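Local coordinates for protein tannase (Fusobacterium nucleatum subsp. nucleatum ATCC 25586, PDB 6YQ4) that probably hydrolyses the galloyl ester bonds of gallotannins, as a magnesium-binding tannase of the alpha/beta-hydrolase clan, at residues K26-A31 and I53-F58; D13-K18 and R30-I35; V226-R231 and Q254-N259; D348-P353 and D444-L449. All coordinates share one frame; numbering follows the deposited sequence. Where two conformers were deposited one is given.

In the fold
From the N terminus, contact 2 comes first, closing the hairpin of strands 16-21 and 26-36. Contact 1 opens on the part of 26-36 where contact 2 ends, shares R30 and A31 with it, and closes the next hairpin with strand 48-54. The two loops thus overlap and add three antiparallel strands to one end of the mixed sheet, near the magnesium site. Much later, contact 3 closes a separate two-stranded sheet, and contact 4 closes a long loop of 90 intervening residues between 348-353 and 444-449. Contacts 3 and 4 follow in series and touch through R231 and S352, across the chain's centre from the first two, about 42-51 Å between centres.

Contact 1 of 4, residues K26-A31 and I53-F58; sequences KIKYRA and IPEEYF
R30 lays its guanidinium flat on the ring of F58, the two planes only 1° apart and the centres 3.9 Å from each other. CZ stands above CG of the phenyl ring, making a cation-pi contact, while CD lies over the same face, 3.5 Å from the ring centroid, as a CH-pi partner. E55 approaches the guanidinium from its edge. Its CG is anti to the backbone N (chi1 179°), the chain bends at chi2, and OE1 takes a nearly straight 2.8 Å hydrogen bond from R30 NE on the syn side of the carboxylate, forming a salt bridge. The second bond, from R30 NH1 to E55 OE2, is weak at 3.4 Å. Face and edge of one charged group are therefore both occupied, which should fix its rotation. The backbones pair through R30 N to I53 O at 2.8 Å and I53 N to R30 O at 3.1 Å, and E55 N then donates to K28 O. A water also donates to K28 O and to E56 OE2. Stack and salt bridge thus join strand 26-36 to the 3-10 segment 55-58 that follows strand 48-54, at the end of a beta hairpin of this alpha/beta-hydrolase-like fold.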
# COMPACT_ATOMS: atom_id res chain seq x y z
N LYS A 26 -9.81 -28.81 -10.28
CA LYS A 26 -9.28 -29.12 -8.95
C LYS A 26 -7.83 -28.64 -8.87
O LYS A 26 -6.94 -29.22 -9.51
CB LYS A 26 -9.38 -30.61 -8.65
CG LYS A 26 -10.68 -31.03 -7.93
CD LYS A 26 -10.85 -32.55 -7.89
CE LYS A 26 -9.82 -33.19 -6.99
NZ LYS A 26 -9.52 -34.59 -7.40
N ILE A 27 -7.59 -27.58 -8.11
CA ILE A 27 -6.24 -27.10 -7.84
C ILE A 27 -5.73 -27.84 -6.61
O ILE A 27 -6.22 -27.62 -5.50
CB ILE A 27 -6.20 -25.58 -7.65
CG1 ILE A 27 -6.90 -24.88 -8.81
CG2 ILE A 27 -4.77 -25.08 -7.48
CD1 ILE A 27 -7.10 -23.42 -8.59
N LYS A 28 -4.79 -28.76 -6.80
CA LYS A 28 -4.13 -29.46 -5.70
C LYS A 28 -2.79 -28.79 -5.41
O LYS A 28 -2.06 -28.41 -6.33
CB LYS A 28 -3.94 -30.94 -6.04
CG LYS A 28 -5.24 -31.72 -6.19
CD LYS A 28 -5.02 -33.19 -6.49
CE LYS A 28 -4.05 -33.83 -5.51
NZ LYS A 28 -4.34 -35.30 -5.32
N TYR A 29 -2.48 -28.66 -4.12
CA TYR A 29 -1.26 -27.99 -3.71
C TYR A 29 -0.79 -28.59 -2.38
O TYR A 29 -1.53 -29.30 -1.70
CB TYR A 29 -1.45 -26.47 -3.59
CG TYR A 29 -2.53 -26.07 -2.60
CD1 TYR A 29 -2.22 -25.76 -1.28
CD2 TYR A 29 -3.87 -26.02 -2.99
CE1 TYR A 29 -3.21 -25.40 -0.39
CE2 TYR A 29 -4.86 -25.67 -2.10
CZ TYR A 29 -4.52 -25.36 -0.80
OH TYR A 29 -5.51 -25.02 0.10
N ARG A 30 0.46 -28.29 -2.04
CA ARG A 30 1.05 -28.70 -0.77
C ARG A 30 1.21 -27.48 0.12
O ARG A 30 1.88 -26.51 -0.27
CB ARG A 30 2.39 -29.38 -0.98
CG ARG A 30 2.28 -30.77 -1.49
CD ARG A 30 3.65 -31.44 -1.60
NE ARG A 30 3.53 -32.61 -2.45
CZ ARG A 30 4.39 -33.61 -2.48
NH1 ARG A 30 4.17 -34.64 -3.28
NH2 ARG A 30 5.47 -33.58 -1.70
N ALA A 31 0.63 -27.53 1.31
CA ALA A 31 0.60 -26.40 2.22
C ALA A 31 1.66 -26.57 3.30
O ALA A 31 1.69 -27.61 3.97
CB ALA A 31 -0.78 -26.26 2.87
N ILE A 53 2.59 -24.56 -2.56
CA ILE A 53 3.28 -24.94 -3.79
C ILE A 53 2.39 -25.88 -4.61
O ILE A 53 1.86 -26.86 -4.06
CB ILE A 53 4.62 -25.60 -3.47
CG1 ILE A 53 5.41 -24.74 -2.48
CG2 ILE A 53 5.41 -25.90 -4.76
CD1 ILE A 53 6.84 -25.21 -2.30
N PRO A 54 2.20 -25.62 -5.91
CA PRO A 54 1.39 -26.54 -6.72
C PRO A 54 1.92 -27.97 -6.69
O PRO A 54 3.13 -28.22 -6.63
CB PRO A 54 1.48 -25.94 -8.13
CG PRO A 54 1.71 -24.47 -7.88
CD PRO A 54 2.61 -24.42 -6.66
N GLU A 55 0.98 -28.92 -6.70
CA GLU A 55 1.33 -30.33 -6.61
C GLU A 55 2.12 -30.80 -7.83
O GLU A 55 2.93 -31.73 -7.72
CB GLU A 55 0.04 -31.16 -6.43
CG GLU A 55 0.21 -32.69 -6.34
CD GLU A 55 1.02 -33.17 -5.14
OE1 GLU A 55 1.35 -32.36 -4.26
OE2 GLU A 55 1.33 -34.38 -5.08
N GLU A 56 1.91 -30.16 -8.98
CA GLU A 56 2.68 -30.49 -10.18
C GLU A 56 4.18 -30.42 -9.94
O GLU A 56 4.94 -31.18 -10.54
CB GLU A 56 2.31 -29.52 -11.32
CG GLU A 56 0.97 -29.81 -11.99
CD GLU A 56 -0.23 -29.30 -11.20
OE1 GLU A 56 -1.36 -29.43 -11.72
OE2 GLU A 56 -0.06 -28.77 -10.07
N TYR A 57 4.63 -29.51 -9.07
CA TYR A 57 6.05 -29.23 -8.86
C TYR A 57 6.74 -30.29 -8.01
O TYR A 57 7.95 -30.15 -7.74
CB TYR A 57 6.20 -27.85 -8.25
CG TYR A 57 5.74 -26.74 -9.19
CD1 TYR A 57 5.49 -27.00 -10.53
CD2 TYR A 57 5.56 -25.44 -8.73
CE1 TYR A 57 5.07 -26.00 -11.39
CE2 TYR A 57 5.15 -24.43 -9.58
CZ TYR A 57 4.91 -24.72 -10.90
OH TYR A 57 4.50 -23.71 -11.74
N PHE A 58 6.01 -31.32 -7.58
CA PHE A 58 6.57 -32.49 -6.92
C PHE A 58 6.46 -33.75 -7.78
O PHE A 58 6.85 -34.83 -7.34
CB PHE A 58 5.88 -32.70 -5.57
CG PHE A 58 5.99 -31.51 -4.67
CD1 PHE A 58 7.07 -31.38 -3.81
CD2 PHE A 58 5.04 -30.50 -4.71
CE1 PHE A 58 7.19 -30.27 -2.99
CE2 PHE A 58 5.14 -29.39 -3.89
CZ PHE A 58 6.22 -29.28 -3.02
O HOH W 1 -2.08 -27.00 -9.10

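Contact 2 of 4, residues D13-K18 and R30-I35; sequences DKYISK and RAYENI
K18 and E33 meet tip to tip in a salt bridge, NZ lying 2.6 Å from E33 OE2 on its syn lone pair. The extended lysine chain passes the methyl group of A31 on the way. This bridge ties the two arms of the beta hairpin formed by strands 16-21 and 26-36. Between the arms, I16 and A31 are an antiparallel hydrogen-bonded pair: I16 N reaches A31 O at 3.0 Å, and A31 N reaches I16 O at 2.9 Å. Beyond them the contact turns aromatic. With its CG between the backbone N and the carbonyl carbon (chi1 64°), Y15 spreads its ring over R30, whose CD sits above the ring centre, 3.5 Å from the centroid; the guanidinium continues across the phenol end with its plane inclined by 20°. F58 covers the opposite face of that guanidinium, so the cation is sandwiched between two aromatic rings while E55 holds its edge. Y15 and Y32 lie side by side and point the same way, their planes oblique at 51°. P12 O accepts the hydrogen bond of Y32 OH. Y15 CB rests over the face of the Y32 ring, 3.7 Å from its centroid and closest to CE1.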
# COMPACT_ATOMS: atom_id res chain seq x y z
N ASP A 13 9.36 -31.84 3.28
CA ASP A 13 8.62 -33.03 3.67
C ASP A 13 7.49 -32.76 4.66
O ASP A 13 6.65 -33.64 4.84
CB ASP A 13 9.58 -34.07 4.26
CG ASP A 13 10.48 -34.69 3.21
OD1 ASP A 13 11.47 -35.38 3.58
OD2 ASP A 13 10.19 -34.49 2.00
N LYS A 14 7.45 -31.58 5.29
CA LYS A 14 6.46 -31.27 6.32
C LYS A 14 5.36 -30.41 5.70
O LYS A 14 5.37 -29.19 5.80
CB LYS A 14 7.09 -30.58 7.53
CG LYS A 14 6.09 -30.08 8.59
CD LYS A 14 5.13 -31.19 9.06
CE LYS A 14 3.69 -30.70 9.17
NZ LYS A 14 2.71 -31.83 9.12
N TYR A 15 4.38 -31.07 5.09
CA TYR A 15 3.30 -30.38 4.40
C TYR A 15 2.00 -31.14 4.61
O TYR A 15 2.00 -32.31 4.98
CB TYR A 15 3.57 -30.27 2.89
CG TYR A 15 3.62 -31.63 2.20
CD1 TYR A 15 2.48 -32.21 1.65
CD2 TYR A 15 4.82 -32.33 2.10
CE1 TYR A 15 2.53 -33.44 1.01
CE2 TYR A 15 4.88 -33.56 1.48
CZ TYR A 15 3.73 -34.11 0.94
OH TYR A 15 3.80 -35.34 0.32
N ILE A 16 0.89 -30.46 4.33
CA ILE A 16 -0.42 -31.11 4.20
C ILE A 16 -0.88 -30.97 2.76
O ILE A 16 -0.73 -29.91 2.15
CB ILE A 16 -1.46 -30.51 5.17
CG1 ILE A 16 -0.98 -30.61 6.62
CG2 ILE A 16 -2.81 -31.23 5.02
CD1 ILE A 16 -1.83 -29.77 7.59
N SER A 17 -1.44 -32.05 2.22
CA SER A 17 -2.03 -32.03 0.89
C SER A 17 -3.42 -31.42 0.98
O SER A 17 -4.29 -31.94 1.69
CB SER A 17 -2.12 -33.44 0.31
OG SER A 17 -0.84 -33.93 -0.03
N LYS A 18 -3.64 -30.32 0.25
CA LYS A 18 -4.92 -29.65 0.23
C LYS A 18 -5.36 -29.49 -1.23
O LYS A 18 -4.65 -29.86 -2.16
CB LYS A 18 -4.85 -28.30 0.96
CG LYS A 18 -4.56 -28.44 2.45
CD LYS A 18 -4.45 -27.12 3.18
CE LYS A 18 -4.48 -27.36 4.70
NZ LYS A 18 -5.07 -26.22 5.50
N ARG A 30 0.46 -28.29 -2.04
CA ARG A 30 1.05 -28.70 -0.77
C ARG A 30 1.21 -27.48 0.12
O ARG A 30 1.88 -26.51 -0.27
CB ARG A 30 2.39 -29.38 -0.98
CG ARG A 30 2.28 -30.77 -1.49
CD ARG A 30 3.65 -31.44 -1.60
NE ARG A 30 3.53 -32.61 -2.45
CZ ARG A 30 4.39 -33.61 -2.48
NH1 ARG A 30 4.17 -34.64 -3.28
NH2 ARG A 30 5.47 -33.58 -1.70
N ALA A 31 0.63 -27.53 1.31
CA ALA A 31 0.60 -26.40 2.22
C ALA A 31 1.66 -26.57 3.30
O ALA A 31 1.69 -27.61 3.97
CB ALA A 31 -0.78 -26.26 2.87
N TYR A 32 2.51 -25.56 3.46
CA TYR A 32 3.50 -25.47 4.54
C TYR A 32 3.08 -24.31 5.44
O TYR A 32 3.46 -23.16 5.23
CB TYR A 32 4.89 -25.28 3.98
CG TYR A 32 5.26 -26.31 2.95
CD1 TYR A 32 6.11 -27.38 3.27
CD2 TYR A 32 4.78 -26.23 1.64
CE1 TYR A 32 6.48 -28.33 2.32
CE2 TYR A 32 5.13 -27.20 0.68
CZ TYR A 32 5.98 -28.23 1.03
OH TYR A 32 6.33 -29.17 0.08
N GLU A 33 2.30 -24.61 6.47
CA GLU A 33 1.57 -23.56 7.16
C GLU A 33 2.31 -23.09 8.41
O GLU A 33 2.93 -23.88 9.13
CB GLU A 33 0.17 -24.04 7.51
CG GLU A 33 -0.76 -23.98 6.30
CD GLU A 33 -1.78 -25.12 6.27
OE1 GLU A 33 -1.49 -26.21 6.83
OE2 GLU A 33 -2.85 -24.92 5.67
N ASN A 34 2.25 -21.77 8.62
CA ASN A 34 2.69 -21.07 9.83
C ASN A 34 4.13 -21.41 10.22
O ASN A 34 4.42 -21.83 11.33
CB ASN A 34 1.70 -21.31 10.97
CG ASN A 34 0.26 -21.03 10.55
OD1 ASN A 34 -0.51 -21.95 10.27
ND2 ASN A 34 -0.08 -19.74 10.43
N ILE A 35 5.01 -21.15 9.27
CA ILE A 35 6.46 -21.22 9.46
C ILE A 35 6.94 -19.95 10.14
O ILE A 35 6.74 -18.84 9.62
CB ILE A 35 7.16 -21.42 8.11
CG1 ILE A 35 6.83 -22.79 7.52
CG2 ILE A 35 8.66 -21.16 8.27
CD1 ILE A 35 6.66 -22.78 6.04

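Contact 3 of 4, residues V226-R231 and Q254-N259; sequences VNSYSR and QGNLTN
Y229 folds its ring across the facing strand onto the backbone of G255. The tyrosine CG takes the crowded position between its own N and carbonyl carbon (chi1 57°), and this starts the ring back over the neighbouring strand. G255 N lies 3.5 Å above the ring plane toward the rim, and G255 CA makes a CH-pi contact 4.1 Å from the ring centroid. With no side chain on the glycine, the ring can lie close to the peptide, a cross-strand glycine-aromatic pairing known as aromatic rescue. Backbone bonds hold the register: Y229 N to G255 O at 3.0 Å, a weak return bond from G255 N to Y229 O, and L257 N to N227 O at 2.7 Å just beyond the strand pair. L257 CG, anti to its carbonyl carbon (chi1 -70°), lies 3.7 Å from N227 O. The two leucine methyls part company: CD1 goes to the amide of N227, 3.8 Å from OD1, while CD2 reaches CD1 of Y229 at 4.1 Å. The L257 and N227 side chains cross at about a right angle. On the other face of the strand pair, the N256 amide lies beside S228, its ND2 close to S228 CB, and Q254 CB touches S230 CB. The two-stranded antiparallel sheet stands apart from the main one. T258 is the N-cap of helix 259-279, with E261 returning a bond to its N as in a capping box; I262 of that helix packs on N227 and L257, and strand 228-232 is flanked on its other side by R349, whose backbone bonds to S228 and S230.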
# COMPACT_ATOMS: atom_id res chain seq x y z
N VAL A 226 -14.36 21.58 -0.26
CA VAL A 226 -15.38 20.55 -0.05
C VAL A 226 -15.58 20.46 1.46
O VAL A 226 -14.81 19.81 2.17
CB VAL A 226 -14.96 19.21 -0.66
CG1 VAL A 226 -16.13 18.21 -0.64
CG2 VAL A 226 -14.43 19.43 -2.09
N ASN A 227 -16.61 21.13 1.96
CA ASN A 227 -16.76 21.38 3.39
C ASN A 227 -17.80 20.50 4.06
O ASN A 227 -18.07 20.67 5.25
CB ASN A 227 -17.08 22.85 3.63
CG ASN A 227 -15.92 23.76 3.27
OD1 ASN A 227 -14.75 23.36 3.34
ND2 ASN A 227 -16.23 24.98 2.86
N SER A 228 -18.39 19.55 3.34
CA SER A 228 -19.27 18.55 3.93
C SER A 228 -18.68 17.18 3.64
O SER A 228 -18.31 16.90 2.50
CB SER A 228 -20.68 18.67 3.36
OG SER A 228 -20.73 18.07 2.08
N TYR A 229 -18.57 16.34 4.67
CA TYR A 229 -17.91 15.05 4.55
C TYR A 229 -18.89 13.90 4.78
O TYR A 229 -20.02 14.10 5.24
CB TYR A 229 -16.74 14.93 5.55
CG TYR A 229 -17.15 15.13 7.01
CD1 TYR A 229 -17.21 16.40 7.57
CD2 TYR A 229 -17.50 14.05 7.82
CE1 TYR A 229 -17.59 16.58 8.89
CE2 TYR A 229 -17.89 14.22 9.13
CZ TYR A 229 -17.93 15.49 9.66
OH TYR A 229 -18.32 15.67 10.96
N SER A 230 -18.44 12.69 4.42
CA SER A 230 -19.08 11.45 4.84
C SER A 230 -18.09 10.31 4.64
O SER A 230 -17.42 10.24 3.61
CB SER A 230 -20.38 11.15 4.09
OG SER A 230 -20.20 11.24 2.69
N ARG A 231 -18.03 9.43 5.62
CA ARG A 231 -16.99 8.41 5.71
C ARG A 231 -17.48 7.32 6.65
O ARG A 231 -18.37 7.54 7.49
CB ARG A 231 -15.67 8.99 6.23
CG ARG A 231 -15.79 9.61 7.67
CD ARG A 231 -14.43 10.12 8.17
NE ARG A 231 -14.53 10.99 9.34
CZ ARG A 231 -14.58 12.33 9.31
NH1 ARG A 231 -14.55 12.97 8.16
NH2 ARG A 231 -14.68 13.02 10.44
N GLN A 254 -21.33 11.76 9.10
CA GLN A 254 -21.37 12.84 8.14
C GLN A 254 -21.68 14.14 8.86
O GLN A 254 -22.33 14.16 9.91
CB GLN A 254 -22.41 12.60 7.04
CG GLN A 254 -23.75 12.09 7.54
CD GLN A 254 -23.72 10.61 7.90
OE1 GLN A 254 -23.10 9.82 7.21
NE2 GLN A 254 -24.39 10.25 8.99
N GLY A 255 -21.22 15.23 8.27
CA GLY A 255 -21.42 16.54 8.84
C GLY A 255 -20.73 17.58 7.98
O GLY A 255 -20.39 17.31 6.83
N ASN A 256 -20.52 18.75 8.56
CA ASN A 256 -19.90 19.89 7.90
C ASN A 256 -18.65 20.33 8.67
O ASN A 256 -18.67 20.43 9.89
CB ASN A 256 -20.88 21.05 7.80
CG ASN A 256 -22.11 20.71 6.98
OD1 ASN A 256 -23.23 20.74 7.47
ND2 ASN A 256 -21.89 20.37 5.71
N LEU A 257 -17.58 20.61 7.93
CA LEU A 257 -16.34 21.08 8.54
C LEU A 257 -16.58 22.32 9.40
O LEU A 257 -17.26 23.26 8.98
CB LEU A 257 -15.31 21.40 7.45
CG LEU A 257 -14.65 20.29 6.63
CD1 LEU A 257 -13.44 20.84 5.81
CD2 LEU A 257 -14.22 19.15 7.53
N THR A 258 -15.99 22.33 10.59
CA THR A 258 -16.07 23.52 11.42
C THR A 258 -15.22 24.63 10.82
O THR A 258 -14.45 24.43 9.88
CB THR A 258 -15.59 23.22 12.84
OG1 THR A 258 -14.20 22.88 12.79
CG2 THR A 258 -16.38 22.06 13.41
N ASN A 259 -15.37 25.84 11.38
CA ASN A 259 -14.63 26.97 10.85
C ASN A 259 -13.13 26.79 11.04
O ASN A 259 -12.34 27.18 10.16
CB ASN A 259 -15.10 28.26 11.50
CG ASN A 259 -16.17 28.93 10.69
OD1 ASN A 259 -16.20 28.80 9.46
ND2 ASN A 259 -17.04 29.67 11.35

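Contact 4 of 4, residues D348-P353 and D444-L449; sequences DRMKSP and DKDTSL. With GOL (glycerol), chain D.
The D446 carboxylate is met by M350 over its face and by a glycerol molecule close to its plane. M350 SD rides above the group on the OD1 side, 3.2 Å from that oxygen, and CE continues over it toward OD2. The glycerol, probably from the crystallisation liquor, gives its O3 hydroxyl to OD2 at 2.7 Å, and R246 makes a salt bridge with the same oxygen. The loop 444-449 follows strand 435-439, where alpha/beta hydrolases carry the acid of the catalytic triad. Consistent with that, D444 OD2 is hydrogen-bonded to H476 ND1. Its other oxygen, OD1, accepts from D446 N at 2.9 Å, an Asx turn. D444 is thus probably the triad acid, with its carboxylate held at both oxygens.

Two lysines bind the loops together, one from each. K351, extended beyond CG, carries NZ to D446 O at 3.0 Å, in the carbonyl plane on a lone pair. The same ammonium group donates to glycerol O2 and O3, so it has three oxygen partners here. K445 extends the other way and sets NZ 3.0 Å from D348 O, well above that carbonyl plane. Between them M350 CB packs on K445 CB at 3.9 Å; the methionine CG is anti to its backbone N (chi1 -160°), and a bend at chi3 turns the terminal methyl over the aspartate. From helix 212-223, Y219 joins both loops through a single hydroxyl, which is hydrogen-bonded to K351 N and to K445 O.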
# COMPACT_ATOMS: atom_id res chain seq x y z
N ASP A 348 -19.00 14.07 -1.69
CA ASP A 348 -18.60 14.59 -0.39
C ASP A 348 -17.17 14.18 -0.10
O ASP A 348 -16.74 13.10 -0.50
CB ASP A 348 -19.48 14.04 0.73
CG ASP A 348 -20.76 14.81 0.92
OD1 ASP A 348 -20.92 15.94 0.39
OD2 ASP A 348 -21.61 14.27 1.62
N ARG A 349 -16.44 15.02 0.61
CA ARG A 349 -15.11 14.64 1.05
C ARG A 349 -15.21 13.50 2.06
O ARG A 349 -16.25 13.30 2.68
CB ARG A 349 -14.38 15.86 1.66
CG ARG A 349 -13.92 15.71 3.11
CD ARG A 349 -13.83 17.05 3.88
NE ARG A 349 -13.23 18.15 3.12
CZ ARG A 349 -11.98 18.60 3.28
NH1 ARG A 349 -11.54 19.61 2.54
NH2 ARG A 349 -11.17 18.05 4.17
N MET A 350 -14.13 12.75 2.21
CA MET A 350 -14.11 11.65 3.18
C MET A 350 -13.46 12.05 4.50
O MET A 350 -14.13 12.21 5.52
CB MET A 350 -13.38 10.46 2.59
CG MET A 350 -13.71 9.18 3.29
SD MET A 350 -12.57 7.87 2.91
CE MET A 350 -12.26 7.18 4.55
N LYS A 351 -12.14 12.18 4.52
CA LYS A 351 -11.46 12.49 5.76
C LYS A 351 -11.50 13.99 6.02
O LYS A 351 -11.64 14.80 5.10
CB LYS A 351 -10.01 11.99 5.70
CG LYS A 351 -9.90 10.51 5.37
CD LYS A 351 -8.56 9.93 5.75
CE LYS A 351 -8.58 8.43 5.53
NZ LYS A 351 -7.19 7.83 5.50
N SER A 352 -11.40 14.36 7.30
CA SER A 352 -11.38 15.74 7.75
C SER A 352 -9.95 16.19 8.04
O SER A 352 -9.12 15.39 8.49
CB SER A 352 -12.23 15.91 9.01
OG SER A 352 -13.50 15.32 8.81
N PRO A 353 -9.65 17.47 7.83
CA PRO A 353 -8.26 17.94 7.91
C PRO A 353 -7.82 18.16 9.35
O PRO A 353 -8.56 18.76 10.14
CB PRO A 353 -8.31 19.27 7.14
CG PRO A 353 -9.69 19.79 7.41
CD PRO A 353 -10.60 18.58 7.61
N ASP A 444 -11.69 7.03 -5.13
CA ASP A 444 -11.02 6.69 -3.88
C ASP A 444 -10.59 7.97 -3.17
O ASP A 444 -9.69 8.68 -3.65
CB ASP A 444 -9.82 5.79 -4.16
CG ASP A 444 -9.18 5.22 -2.90
OD1 ASP A 444 -9.29 5.83 -1.81
OD2 ASP A 444 -8.58 4.13 -3.00
N LYS A 445 -11.19 8.25 -2.02
CA LYS A 445 -10.85 9.45 -1.28
C LYS A 445 -10.23 9.12 0.07
O LYS A 445 -10.17 9.98 0.94
CB LYS A 445 -12.08 10.34 -1.11
CG LYS A 445 -12.67 10.77 -2.44
CD LYS A 445 -13.89 11.67 -2.22
CE LYS A 445 -14.48 12.13 -3.53
NZ LYS A 445 -15.91 12.51 -3.34
N ASP A 446 -9.70 7.90 0.23
CA ASP A 446 -8.97 7.59 1.46
C ASP A 446 -7.64 8.30 1.48
O ASP A 446 -7.11 8.58 2.56
CB ASP A 446 -8.78 6.09 1.61
CG ASP A 446 -10.03 5.39 2.18
OD1 ASP A 446 -11.11 5.44 1.53
OD2 ASP A 446 -9.93 4.81 3.27
N THR A 447 -7.08 8.58 0.31
CA THR A 447 -5.92 9.44 0.17
C THR A 447 -6.06 10.20 -1.14
O THR A 447 -6.86 9.85 -2.00
CB THR A 447 -4.60 8.67 0.22
OG1 THR A 447 -3.52 9.60 0.29
CG2 THR A 447 -4.41 7.79 -1.01
N SER A 448 -5.29 11.27 -1.25
CA SER A 448 -5.26 12.06 -2.47
C SER A 448 -4.69 11.24 -3.63
O SER A 448 -3.69 10.55 -3.48
CB SER A 448 -4.40 13.29 -2.23
OG SER A 448 -4.55 14.21 -3.28
N LEU A 449 -5.34 11.33 -4.80
CA LEU A 449 -4.74 10.73 -6.00
C LEU A 449 -3.36 11.33 -6.31
O LEU A 449 -2.56 10.70 -7.02
CB LEU A 449 -5.68 10.93 -7.20
CG LEU A 449 -5.22 10.44 -8.58
CD1 LEU A 449 -5.20 8.92 -8.62
CD2 LEU A 449 -6.12 10.98 -9.66
C1 GOL D . -4.89 3.07 6.11
O1 GOL D . -4.02 3.31 7.18
C2 GOL D . -6.12 4.03 6.35
O2 GOL D . -5.80 5.38 6.24
C3 GOL D . -7.22 3.64 5.34
O3 GOL D . -7.83 4.87 4.97